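3-phytase (PDB 2WNH) probably hydrolyses phytate (inositol hexakisphosphate), releasing the phosphate at position 3, as a member of the histidine acid phosphatase family. Local coordinates at residues P97-R100 with T101-T104; T167-L170 with L171-A174; S264-L267 with N268-D272; W365-P368 with G369-Q372. The protein carries 3 engineered substitutions. All coordinates share one frame; numbering follows the deposited sequence.

Contact 1: P97-R100 with T101-T104; sequences PLQR and TRAT
The first turn of helix 99-112 begins at L98, in the N-cap position, and the residues joined here, P97 to R102 and L98 to T101, show how a helix start can be closed by side chains as well as by the backbone. The main-chain ladder opens with R102 N bonded to L98 O at 3.0 Å, almost straight at 174°, and continues with A103 N to Q99 O at 2.8 Å. R102 then reaches back past its own turn. Its chain bends at chi3 (-69°), which brings NE to within 3.0 Å of P97 O; the donor stands above the carbonyl plane. NH2 of the same guanidinium group lies 3.5 Å from Q99 CA, the Q99 amide plane is turned nearly perpendicular to the guanidinium, and Y122 adds a cation-pi contact. Beside L98, T101 OG1 is 2.9 Å from L98 O, but its single proton can also go to S96 O. Two residues after L98, R100 O takes two bonds, from T104 N and from T104 OG1 at 2.7 Å, while that hydroxyl in turn accepts from G26 N. Q99 OE1 bonds L56 N, and its NE2 bonds T50 O of the second subunit. R100 rests on H25 and T104 binds G26; these two belong to the RHGxRxP signature, and a helix start packed against that loop is consistent with the histidine acid phosphatase fold.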
ATOM      1  N   PRO B  97       9.682 -18.414  28.125  1.00 15.96           N
ATOM      2  CA  PRO B  97      11.004 -17.874  27.774  1.00 17.49           C
ATOM      3  C   PRO B  97      11.832 -18.666  26.761  1.00 17.15           C
ATOM      4  O   PRO B  97      12.899 -18.173  26.356  1.00 19.06           O
ATOM      5  CB  PRO B  97      11.731 -17.771  29.141  1.00 18.26           C
ATOM      6  CG  PRO B  97      11.075 -18.784  29.998  1.00 17.70           C
ATOM      7  CD  PRO B  97       9.619 -18.862  29.535  1.00 17.40           C
ATOM      8  N   LEU B  98      11.356 -19.827  26.320  1.00 17.49           N
ATOM      9  CA  LEU B  98      12.085 -20.609  25.305  1.00 17.38           C
ATOM     10  C   LEU B  98      12.116 -19.807  23.999  1.00 18.64           C
ATOM     11  O   LEU B  98      11.210 -18.997  23.729  1.00 17.62           O
ATOM     12  CB  LEU B  98      11.440 -21.986  25.062  1.00 19.41           C
ATOM     13  CG  LEU B  98      11.745 -23.087  26.086  1.00 20.56           C
ATOM     14  CD1 LEU B  98      10.936 -22.858  27.339  1.00 22.02           C
ATOM     15  CD2 LEU B  98      11.431 -24.454  25.524  1.00 23.36           C
ATOM     16  N   GLN B  99      13.177 -19.999  23.220  1.00 18.53           N
ATOM     17  CA  GLN B  99      13.296 -19.346  21.911  1.00 17.53           C
ATOM     18  C   GLN B  99      12.026 -19.577  21.060  1.00 16.93           C
ATOM     19  O   GLN B  99      11.519 -18.632  20.446  1.00 15.12           O
ATOM     20  CB  GLN B  99      14.531 -19.874  21.160  1.00 18.75           C
ATOM     21  CG  GLN B  99      14.934 -19.043  19.921  1.00 20.12           C
ATOM     22  CD  GLN B  99      14.157 -19.422  18.652  1.00 20.35           C
ATOM     23  OE1 GLN B  99      13.424 -20.414  18.613  1.00 19.33           O
ATOM     24  NE2 GLN B  99      14.300 -18.608  17.616  1.00 19.79           N
ATOM     25  N   ARG B 100      11.551 -20.818  21.012  1.00 15.18           N
ATOM     26  CA  ARG B 100      10.447 -21.187  20.084  1.00 14.44           C
ATOM     27  C   ARG B 100       9.160 -20.406  20.378  1.00 16.06           C
ATOM     28  O   ARG B 100       8.429 -20.033  19.462  1.00 13.87           O
ATOM     29  CB  ARG B 100      10.197 -22.717  19.986  1.00 16.40           C
ATOM     30  CG  ARG B 100       9.858 -23.432  21.282  1.00 15.89           C
ATOM     31  CD  ARG B 100       9.614 -24.896  20.973  1.00 18.09           C
ATOM     32  NE  ARG B 100       9.497 -25.706  22.188  1.00 18.96           N
ATOM     33  CZ  ARG B 100      10.513 -26.365  22.743  1.00 23.08           C
ATOM     34  NH1 ARG B 100      11.730 -26.294  22.228  1.00 20.03           N
ATOM     35  NH2 ARG B 100      10.320 -27.063  23.846  1.00 22.20           N
ATOM     36  N   THR B 101       8.906 -20.173  21.656  1.00 14.01           N
ATOM     37  CA  THR B 101       7.721 -19.438  22.102  1.00 14.94           C
ATOM     38  C   THR B 101       7.924 -17.922  21.983  1.00 13.92           C
ATOM     39  O   THR B 101       7.004 -17.226  21.578  1.00 13.84           O
ATOM     40  CB  THR B 101       7.330 -19.842  23.549  1.00 14.60           C
ATOM     41  OG1 THR B 101       8.531 -19.970  24.324  1.00 15.91           O
ATOM     42  CG2 THR B 101       6.640 -21.167  23.547  1.00 15.59           C
ATOM     43  N   ARG B 102       9.106 -17.403  22.319  1.00 13.24           N
ATOM     44  CA  ARG B 102       9.394 -15.979  22.070  1.00 13.13           C
ATOM     45  C   ARG B 102       9.236 -15.652  20.575  1.00 13.69           C
ATOM     46  O   ARG B 102       8.583 -14.661  20.205  1.00 14.22           O
ATOM     47  CB  ARG B 102      10.787 -15.596  22.579  1.00 15.22           C
ATOM     48  CG  ARG B 102      10.854 -15.578  24.115  1.00 15.63           C
ATOM     49  CD  ARG B 102      12.239 -15.124  24.576  1.00 22.33           C
ATOM     50  NE  ARG B 102      13.287 -16.092  24.290  1.00 26.66           N
ATOM     51  CZ  ARG B 102      14.387 -15.845  23.572  1.00 31.30           C
ATOM     52  NH1 ARG B 102      14.602 -14.641  23.046  1.00 31.76           N
ATOM     53  NH2 ARG B 102      15.278 -16.817  23.382  1.00 33.70           N
ATOM     54  N   ALA B 103       9.805 -16.493  19.709  1.00 13.92           N
ATOM     55  CA  ALA B 103       9.787 -16.168  18.280  1.00 14.82           C
ATOM     56  C   ALA B 103       8.352 -16.286  17.730  1.00 14.71           C
ATOM     57  O   ALA B 103       7.949 -15.499  16.873  1.00 15.21           O
ATOM     58  CB  ALA B 103      10.742 -17.068  17.515  1.00 14.20           C
ATOM     59  N   THR B 104       7.583 -17.241  18.231  1.00 14.81           N
ATOM     60  CA  THR B 104       6.181 -17.390  17.830  1.00 13.34           C
ATOM     61  C   THR B 104       5.350 -16.154  18.234  1.00 13.83           C
ATOM     62  O   THR B 104       4.533 -15.623  17.440  1.00 12.39           O
ATOM     63  CB  THR B 104       5.558 -18.663  18.447  1.00 14.53           C
ATOM     64  OG1 THR B 104       6.208 -19.808  17.880  1.00 14.71           O
ATOM     65  CG2 THR B 104       4.062 -18.731  18.168  1.00 14.43           C
TER

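Contact 2: T167-L170 with L171-A174; sequences TIQL and LKQA
Q169 and Q173, one helical turn apart, are joined by a side-chain hydrogen bond between their amides. Q169 NE2 donates to Q173 OE1 over 3.1 Å, nearly straight at 167°. The donor lies in the carbonyl plane of Q173, on a lone pair, and the acceptor is close to the plane of the Q169 amide, although the two amide planes are turned 59° against each other. The Q169 chain starts with CG opposite the backbone N and then bends at chi2 (53°), which carries its end forward along the helix, toward Q173; the latter is extended and meets it at about a right angle. Backbone hydrogen bonds run beneath this pair: L171 N to T167 O at 3.0 Å, K172 N to I168 O at 2.9 Å and Q173 N to Q169 O at 2.9 Å, with A174 N to L170 O longer at 3.3 Å. It is the regular i to i+4 ladder of helix 165-175, and the glutamine pair repeats the same spacing on its exposed side. Van der Waals contacts complete the set. Q173 CG lies 3.3 Å from Q169 O and 3.4 Å from Q169 NE2, against both the backbone carbonyl and the side-chain amide. L170 CD2 comes to 3.9 Å from Q173 NE2. On the buried side L171 packs on M207, V211 and L214 of helix 204-219 and on L244. I168, partly exposed, touches F185 and W189.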
ATOM      1  N   THR B 167      -2.556 -48.848  13.622  1.00 25.77           N
ATOM      2  CA  THR B 167      -1.841 -47.575  13.603  1.00 24.94           C
ATOM      3  C   THR B 167      -0.341 -47.797  13.838  1.00 24.73           C
ATOM      4  O   THR B 167       0.509 -47.224  13.149  1.00 23.23           O
ATOM      5  CB  THR B 167      -2.417 -46.620  14.675  1.00 24.24           C
ATOM      6  OG1 THR B 167      -3.829 -46.476  14.477  1.00 25.01           O
ATOM      7  CG2 THR B 167      -1.735 -45.232  14.596  1.00 25.20           C
ATOM      8  N   ILE B 168      -0.015 -48.666  14.798  1.00 24.50           N
ATOM      9  CA  ILE B 168       1.371 -49.012  15.059  1.00 24.33           C
ATOM     10  C   ILE B 168       2.037 -49.543  13.782  1.00 23.95           C
ATOM     11  O   ILE B 168       3.172 -49.187  13.482  1.00 22.92           O
ATOM     12  CB  ILE B 168       1.498 -50.025  16.244  1.00 24.91           C
ATOM     13  CG1 ILE B 168       0.916 -49.388  17.521  1.00 24.98           C
ATOM     14  CG2 ILE B 168       2.959 -50.439  16.450  1.00 24.70           C
ATOM     15  CD1 ILE B 168       0.668 -50.365  18.684  1.00 25.66           C
ATOM     16  N   GLN B 169       1.299 -50.364  13.033  1.00 25.52           N
ATOM     17  CA  GLN B 169       1.787 -50.940  11.775  1.00 26.63           C
ATOM     18  C   GLN B 169       2.082 -49.871  10.705  1.00 26.22           C
ATOM     19  O   GLN B 169       3.142 -49.897  10.067  1.00 25.55           O
ATOM     20  CB  GLN B 169       0.800 -52.012  11.278  1.00 27.17           C
ATOM     21  CG  GLN B 169       1.153 -52.669   9.935  1.00 33.69           C
ATOM     22  CD  GLN B 169       2.569 -53.259   9.871  1.00 37.57           C
ATOM     23  OE1 GLN B 169       3.087 -53.822  10.850  1.00 39.08           O
ATOM     24  NE2 GLN B 169       3.193 -53.142   8.698  1.00 39.31           N
ATOM     25  N   LEU B 170       1.172 -48.910  10.560  1.00 25.85           N
ATOM     26  CA  LEU B 170       1.400 -47.755   9.675  1.00 25.10           C
ATOM     27  C   LEU B 170       2.644 -46.972  10.054  1.00 24.98           C
ATOM     28  O   LEU B 170       3.402 -46.568   9.173  1.00 25.58           O
ATOM     29  CB  LEU B 170       0.178 -46.839   9.625  1.00 25.47           C
ATOM     30  CG  LEU B 170      -1.122 -47.410   9.056  1.00 25.38           C
ATOM     31  CD1 LEU B 170      -2.201 -46.371   9.162  1.00 25.79           C
ATOM     32  CD2 LEU B 170      -0.967 -47.866   7.609  1.00 25.12           C
ATOM     33  N   LEU B 171       2.861 -46.749  11.354  1.00 24.60           N
ATOM     34  CA  LEU B 171       4.069 -46.061  11.806  1.00 24.23           C
ATOM     35  C   LEU B 171       5.329 -46.875  11.483  1.00 26.31           C
ATOM     36  O   LEU B 171       6.315 -46.326  10.999  1.00 25.06           O
ATOM     37  CB  LEU B 171       4.003 -45.707  13.303  1.00 23.80           C
ATOM     38  CG  LEU B 171       5.213 -44.948  13.885  1.00 22.72           C
ATOM     39  CD1 LEU B 171       5.403 -43.537  13.247  1.00 20.67           C
ATOM     40  CD2 LEU B 171       5.122 -44.827  15.387  1.00 21.57           C
ATOM     41  N   LYS B 172       5.280 -48.182  11.746  1.00 27.13           N
ATOM     42  CA  LYS B 172       6.407 -49.073  11.456  1.00 28.67           C
ATOM     43  C   LYS B 172       6.792 -49.008   9.984  1.00 28.40           C
ATOM     44  O   LYS B 172       7.974 -48.871   9.653  1.00 29.37           O
ATOM     45  CB  LYS B 172       6.075 -50.519  11.856  1.00 29.10           C
ATOM     46  CG  LYS B 172       7.307 -51.399  11.989  1.00 30.83           C
ATOM     47  CD  LYS B 172       6.939 -52.808  12.424  1.00 38.08           C
ATOM     48  CE  LYS B 172       8.181 -53.626  12.778  1.00 39.57           C
ATOM     49  NZ  LYS B 172       7.838 -54.805  13.651  1.00 40.81           N
ATOM     50  N   GLN B 173       5.790 -49.092   9.112  1.00 29.86           N
ATOM     51  CA  GLN B 173       5.994 -48.993   7.654  1.00 31.02           C
ATOM     52  C   GLN B 173       6.723 -47.715   7.236  1.00 30.88           C
ATOM     53  O   GLN B 173       7.527 -47.726   6.295  1.00 31.77           O
ATOM     54  CB  GLN B 173       4.659 -49.039   6.928  1.00 31.58           C
ATOM     55  CG  GLN B 173       4.014 -50.409   6.874  1.00 36.07           C
ATOM     56  CD  GLN B 173       2.572 -50.365   6.376  1.00 38.59           C
ATOM     57  OE1 GLN B 173       1.808 -51.307   6.584  1.00 43.07           O
ATOM     58  NE2 GLN B 173       2.193 -49.271   5.723  1.00 38.23           N
ATOM     59  N   ALA B 174       6.432 -46.614   7.929  1.00 29.68           N
ATOM     60  CA  ALA B 174       6.996 -45.313   7.573  1.00 29.19           C
ATOM     61  C   ALA B 174       8.432 -45.152   8.056  1.00 29.37           C
ATOM     62  O   ALA B 174       9.251 -44.539   7.363  1.00 30.04           O
ATOM     63  CB  ALA B 174       6.110 -44.174   8.134  1.00 28.21           C
TER

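Contact 3: S264-L267 with N268-D272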
ATOM      1  N   SER B 264      -3.681 -25.634  36.649  1.00 16.86           N
ATOM      2  CA  SER B 264      -4.648 -24.771  37.348  1.00 16.50           C
ATOM      3  C   SER B 264      -4.236 -23.306  37.396  1.00 15.22           C
ATOM      4  O   SER B 264      -5.082 -22.429  37.284  1.00 16.38           O
ATOM      5  CB  SER B 264      -4.920 -25.262  38.777  1.00 18.40           C
ATOM      6  OG  SER B 264      -5.656 -26.475  38.756  1.00 17.98           O
ATOM      7  N   VAL B 265      -2.943 -23.052  37.571  1.00 15.94           N
ATOM      8  CA  VAL B 265      -2.433 -21.678  37.665  1.00 16.53           C
ATOM      9  C   VAL B 265      -2.713 -20.899  36.363  1.00 16.96           C
ATOM     10  O   VAL B 265      -3.061 -19.714  36.396  1.00 18.03           O
ATOM     11  CB  VAL B 265      -0.937 -21.678  38.057  1.00 17.59           C
ATOM     12  CG1 VAL B 265      -0.073 -22.330  36.969  1.00 17.40           C
ATOM     13  CG2 VAL B 265      -0.445 -20.290  38.433  1.00 19.89           C
ATOM     14  N   LEU B 266      -2.615 -21.602  35.235  1.00 15.45           N
ATOM     15  CA  LEU B 266      -2.782 -20.973  33.924  1.00 16.06           C
ATOM     16  C   LEU B 266      -4.251 -20.793  33.597  1.00 15.87           C
ATOM     17  O   LEU B 266      -4.672 -19.726  33.133  1.00 16.44           O
ATOM     18  CB  LEU B 266      -2.082 -21.822  32.841  1.00 15.63           C
ATOM     19  CG  LEU B 266      -2.162 -21.344  31.381  1.00 16.21           C
ATOM     20  CD1 LEU B 266      -1.723 -19.863  31.212  1.00 17.07           C
ATOM     21  CD2 LEU B 266      -1.310 -22.272  30.490  1.00 16.88           C
ATOM     22  N   LEU B 267      -5.064 -21.814  33.823  1.00 16.03           N
ATOM     23  CA  LEU B 267      -6.480 -21.609  33.557  1.00 15.49           C
ATOM     24  C   LEU B 267      -7.006 -20.497  34.461  1.00 17.00           C
ATOM     25  O   LEU B 267      -7.764 -19.631  34.009  1.00 15.65           O
ATOM     26  CB  LEU B 267      -7.300 -22.892  33.724  1.00 17.33           C
ATOM     27  CG  LEU B 267      -8.827 -22.710  33.552  1.00 15.72           C
ATOM     28  CD1 LEU B 267      -9.213 -22.157  32.173  1.00 17.84           C
ATOM     29  CD2 LEU B 267      -9.554 -24.031  33.755  1.00 18.64           C
ATOM     30  N   ASN B 268      -6.612 -20.517  35.732  1.00 15.89           N
ATOM     31  CA  ASN B 268      -7.039 -19.453  36.638  1.00 17.53           C
ATOM     32  C   ASN B 268      -6.694 -18.037  36.133  1.00 17.67           C
ATOM     33  O   ASN B 268      -7.544 -17.108  36.212  1.00 18.67           O
ATOM     34  CB  ASN B 268      -6.458 -19.670  38.029  1.00 17.31           C
ATOM     35  CG  ASN B 268      -7.034 -18.709  39.034  1.00 19.07           C
ATOM     36  OD1 ASN B 268      -8.256 -18.656  39.241  1.00 20.14           O
ATOM     37  ND2 ASN B 268      -6.168 -17.924  39.647  1.00 20.08           N
ATOM     38  N   ALA B 269      -5.457 -17.883  35.652  1.00 16.79           N
ATOM     39  CA  ALA B 269      -4.952 -16.619  35.095  1.00 16.80           C
ATOM     40  C   ALA B 269      -5.764 -16.197  33.874  1.00 16.70           C
ATOM     41  O   ALA B 269      -6.076 -14.997  33.689  1.00 15.79           O
ATOM     42  CB  ALA B 269      -3.479 -16.723  34.748  1.00 18.12           C
ATOM     43  N   MET B 270      -6.110 -17.177  33.043  1.00 15.72           N
ATOM     44  CA  MET B 270      -6.891 -16.931  31.821  1.00 15.74           C
ATOM     45  C   MET B 270      -8.324 -16.516  32.116  1.00 15.77           C
ATOM     46  O   MET B 270      -8.834 -15.578  31.498  1.00 17.21           O
ATOM     47  CB  MET B 270      -6.857 -18.168  30.893  1.00 15.57           C
ATOM     48  CG  MET B 270      -5.511 -18.390  30.208  1.00 18.04           C
ATOM     49  SD  MET B 270      -5.481 -19.984  29.366  1.00 18.11           S
ATOM     50  CE  MET B 270      -6.642 -19.731  28.025  1.00 17.08           C
ATOM     51  N   LEU B 271      -8.991 -17.217  33.039  1.00 15.22           N
ATOM     52  CA  LEU B 271     -10.367 -16.851  33.426  1.00 15.47           C
ATOM     53  C   LEU B 271     -10.437 -15.462  34.108  1.00 16.20           C
ATOM     54  O   LEU B 271     -11.327 -14.658  33.810  1.00 16.63           O
ATOM     55  CB  LEU B 271     -11.005 -17.902  34.341  1.00 16.26           C
ATOM     56  CG  LEU B 271     -11.194 -19.292  33.722  1.00 13.27           C
ATOM     57  CD1 LEU B 271     -11.607 -20.239  34.817  1.00 18.00           C
ATOM     58  CD2 LEU B 271     -12.243 -19.222  32.588  1.00 17.31           C
ATOM     59  N   ASP B 272      -9.484 -15.183  34.996  1.00 16.64           N
ATOM     60  CA  ASP B 272      -9.359 -13.859  35.604  1.00 18.28           C
ATOM     61  C   ASP B 272      -9.056 -12.820  34.526  1.00 17.75           C
ATOM     62  O   ASP B 272      -9.560 -11.696  34.582  1.00 18.46           O
ATOM     63  CB  ASP B 272      -8.252 -13.866  36.655  1.00 19.55           C
ATOM     64  CG  ASP B 272      -8.723 -14.439  37.984  1.00 24.76           C
ATOM     65  OD1 ASP B 272      -9.947 -14.686  38.143  1.00 27.68           O
ATOM     66  OD2 ASP B 272      -7.871 -14.618  38.881  1.00 28.45           O
TER
HETATM   67  O   HOH W   1      -3.332 -17.983  38.667  1.00 22.72           O
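M270 folds back over L266, one turn earlier in helix 256-274, and its side chain can be followed atom by atom. CB lies 3.5 Å from L266 O, the carbonyl oxygen that also accepts M270 N. CG, set opposite the carbonyl carbon of its own residue (chi1 -72°), comes nearer still, to 3.3 Å from the same oxygen. SD, 3.9 Å from L266 O, passes alongside the L266 side chain, 4.1 Å from its CG and only slightly farther from CD1. The bend about the CG-SD bond (chi3 69°) turns the CE methyl away from L266, while the side chain as a whole packs against V20, L22 and L287. L267 and L271 repeat the i to i+4 pairing on another side of the helix, with L267 CD1 3.8 Å from L271 CG. Their backbones are linked by L271 N to L267 O at 2.9 Å, a straight bond of 170°. A polar bridge lies elsewhere on the turn: a water donates to V265 O at 2.9 Å and accepts from N268 ND2 at 3.0 Å, giving V265 O a second partner besides A269 N. The other end of that amide, N268 OD1, accepts from R394, and S264 OG is hydrogen-bonded to Q260 O and D393 N. Among its neighbours the helix lays L266 and M270 on strands 14-24 and 284-289 of the central sheet, turns L266 and L267 also to helix 291-301, and carries V265 and A269 against the loops holding T133 and L130.

Contact 4: W365-P368 with G369-Q372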
ATOM      1  N   TRP B 365     -16.645 -24.452  22.339  1.00 18.11           N
ATOM      2  CA  TRP B 365     -17.215 -25.049  23.553  1.00 18.46           C
ATOM      3  C   TRP B 365     -18.631 -24.530  23.755  1.00 18.89           C
ATOM      4  O   TRP B 365     -18.952 -23.394  23.367  1.00 18.16           O
ATOM      5  CB  TRP B 365     -16.339 -24.654  24.750  1.00 19.09           C
ATOM      6  CG  TRP B 365     -16.837 -25.086  26.086  1.00 20.36           C
ATOM      7  CD1 TRP B 365     -16.589 -26.281  26.714  1.00 21.09           C
ATOM      8  CD2 TRP B 365     -17.630 -24.311  27.000  1.00 19.44           C
ATOM      9  NE1 TRP B 365     -17.208 -26.306  27.953  1.00 21.00           N
ATOM     10  CE2 TRP B 365     -17.846 -25.109  28.152  1.00 20.09           C
ATOM     11  CE3 TRP B 365     -18.191 -23.023  26.954  1.00 20.17           C
ATOM     12  CZ2 TRP B 365     -18.585 -24.660  29.241  1.00 21.29           C
ATOM     13  CZ3 TRP B 365     -18.945 -22.596  28.027  1.00 18.50           C
ATOM     14  CH2 TRP B 365     -19.132 -23.405  29.158  1.00 21.82           C
ATOM     15  N   ARG B 366     -19.475 -25.341  24.375  1.00 19.47           N
ATOM     16  CA  ARG B 366     -20.826 -24.911  24.719  1.00 20.16           C
ATOM     17  C   ARG B 366     -21.360 -25.699  25.911  1.00 21.14           C
ATOM     18  O   ARG B 366     -20.818 -26.742  26.282  1.00 20.50           O
ATOM     19  CB  ARG B 366     -21.776 -25.055  23.528  1.00 21.94           C
ATOM     20  CG  ARG B 366     -21.944 -26.487  23.027  1.00 24.83           C
ATOM     21  CD  ARG B 366     -23.209 -26.625  22.164  1.00 32.55           C
ATOM     22  NE  ARG B 366     -24.401 -26.293  22.950  1.00 40.02           N
ATOM     23  CZ  ARG B 366     -25.197 -25.245  22.739  1.00 40.12           C
ATOM     24  NH1 ARG B 366     -24.979 -24.411  21.725  1.00 41.11           N
ATOM     25  NH2 ARG B 366     -26.237 -25.045  23.542  1.00 39.87           N
ATOM     26  N   GLN B 367     -22.423 -25.171  26.496  1.00 21.47           N
ATOM     27  CA  GLN B 367     -23.174 -25.855  27.539  1.00 22.37           C
ATOM     28  C   GLN B 367     -24.598 -25.347  27.442  1.00 23.17           C
ATOM     29  O   GLN B 367     -24.845 -24.358  26.751  1.00 22.25           O
ATOM     30  CB  GLN B 367     -22.563 -25.575  28.903  1.00 22.78           C
ATOM     31  CG  GLN B 367     -22.668 -24.122  29.409  1.00 22.38           C
ATOM     32  CD  GLN B 367     -22.221 -24.015  30.863  1.00 24.32           C
ATOM     33  OE1 GLN B 367     -21.944 -25.029  31.509  1.00 24.43           O
ATOM     34  NE2 GLN B 367     -22.152 -22.793  31.382  1.00 23.94           N
ATOM     35  N   PRO B 368     -25.567 -26.040  28.082  1.00 24.69           N
ATOM     36  CA  PRO B 368     -26.945 -25.519  28.039  1.00 23.94           C
ATOM     37  C   PRO B 368     -27.026 -24.036  28.401  1.00 22.45           C
ATOM     38  O   PRO B 368     -26.317 -23.573  29.312  1.00 23.01           O
ATOM     39  CB  PRO B 368     -27.663 -26.369  29.097  1.00 24.96           C
ATOM     40  CG  PRO B 368     -26.935 -27.700  29.022  1.00 26.30           C
ATOM     41  CD  PRO B 368     -25.482 -27.328  28.810  1.00 26.62           C
ATOM     42  N   GLY B 369     -27.871 -23.290  27.687  1.00 21.50           N
ATOM     43  CA  GLY B 369     -27.973 -21.837  27.899  1.00 20.33           C
ATOM     44  C   GLY B 369     -27.163 -21.005  26.915  1.00 21.34           C
ATOM     45  O   GLY B 369     -27.383 -19.785  26.800  1.00 21.72           O
ATOM     46  N   CYS B 370     -26.226 -21.643  26.210  1.00 21.88           N
ATOM     47  CA  CYS B 370     -25.454 -20.946  25.147  1.00 21.67           C
ATOM     48  C   CYS B 370     -26.325 -20.706  23.920  1.00 22.84           C
ATOM     49  O   CYS B 370     -27.248 -21.479  23.658  1.00 23.39           O
ATOM     50  CB  CYS B 370     -24.199 -21.716  24.751  1.00 21.60           C
ATOM     51  SG  CYS B 370     -23.014 -21.926  26.095  0.75 18.11           S
ATOM     52  N   ARG B 371     -26.033 -19.637  23.177  1.00 22.68           N
ATOM     53  CA  ARG B 371     -26.837 -19.283  22.000  1.00 23.82           C
ATOM     54  C   ARG B 371     -25.956 -19.062  20.772  1.00 22.97           C
ATOM     55  O   ARG B 371     -24.880 -18.474  20.873  1.00 22.31           O
ATOM     56  CB  ARG B 371     -27.694 -18.042  22.278  1.00 24.96           C
ATOM     57  CG  ARG B 371     -26.902 -16.780  22.723  1.00 30.05           C
ATOM     58  CD  ARG B 371     -27.834 -15.582  23.055  1.00 37.36           C
ATOM     59  NE  ARG B 371     -28.707 -15.861  24.193  1.00 40.54           N
ATOM     60  CZ  ARG B 371     -30.023 -16.069  24.114  1.00 38.36           C
ATOM     61  NH1 ARG B 371     -30.661 -15.991  22.955  1.00 38.51           N
ATOM     62  NH2 ARG B 371     -30.706 -16.323  25.214  1.00 36.90           N
ATOM     63  N   GLN B 372     -26.427 -19.532  19.628  1.00 23.39           N
ATOM     64  CA  GLN B 372     -25.757 -19.304  18.350  1.00 23.85           C
ATOM     65  C   GLN B 372     -26.071 -17.902  17.810  1.00 24.46           C
ATOM     66  O   GLN B 372     -27.240 -17.584  17.518  1.00 25.38           O
ATOM     67  CB  GLN B 372     -26.210 -20.353  17.330  1.00 25.99           C
ATOM     68  CG  GLN B 372     -25.633 -21.728  17.555  1.00 31.02           C
ATOM     69  CD  GLN B 372     -24.149 -21.778  17.238  1.00 37.30           C
ATOM     70  OE1 GLN B 372     -23.665 -21.120  16.301  1.00 40.47           O
ATOM     71  NE2 GLN B 372     -23.417 -22.555  18.020  1.00 40.99           N
TER
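Q367 and C370 are the two ends of a type II beta turn, and one backbone hydrogen bond closes it: C370 N to Q367 O, 3.1 Å long. P368 and G369 hold the two middle positions, and G369 takes the positive phi (98°) that the second of these requires. Sulfur contacts come next. With SG set opposite its own carbonyl carbon (chi1 -62°), C370 points back into the turn, bringing SG to 3.1 Å from Q367 O and 4.0 Å from Q367 CG. The same sulfur lies 5.4 Å from the centroid of the six-membered ring of W365, 43° from the ring normal, an oblique sulfur-aromatic contact. It is also the bonded partner of C379 in a disulfide. Packing makes up the third group. The R366 chain, bent at chi3, brings its guanidinium over C370, with CB lying against one face and NH2 4.1 Å from it; Q372 NE2 approaches near the plane at the edge, at 4.4 Å from NH1. W365 packs on helix 381-388 and meets F303 edge to face, and T377 of strand 376-380 touches both R366 and C370. A Pro-Gly pair in the middle positions is classic for a type II turn, which here leads from strand 361-364 into strand 371-373 and ends at a cysteine tied to strand 376-380.

From the N terminus onward the four contacts follow in series, none nesting in or crossing another; each is a local contact within eight or nine consecutive residues and closes no long loop. Contact 1 marks where the chain leaves strand 91-95 and enters helix 99-112. Contact 2, with its centre about 32 Å from that of contact 1, lies in helix 165-175, which packs on helices 204-219 and 243-250. The chain then returns to the central sheet, where contact 3, on the opposite side of the chain's centre from contact 2, lays helix 256-274 on strands 14-24 and 284-289. Contact 4, its nearest atoms about 9 Å from contact 3, links strands 361-364 and 371-373.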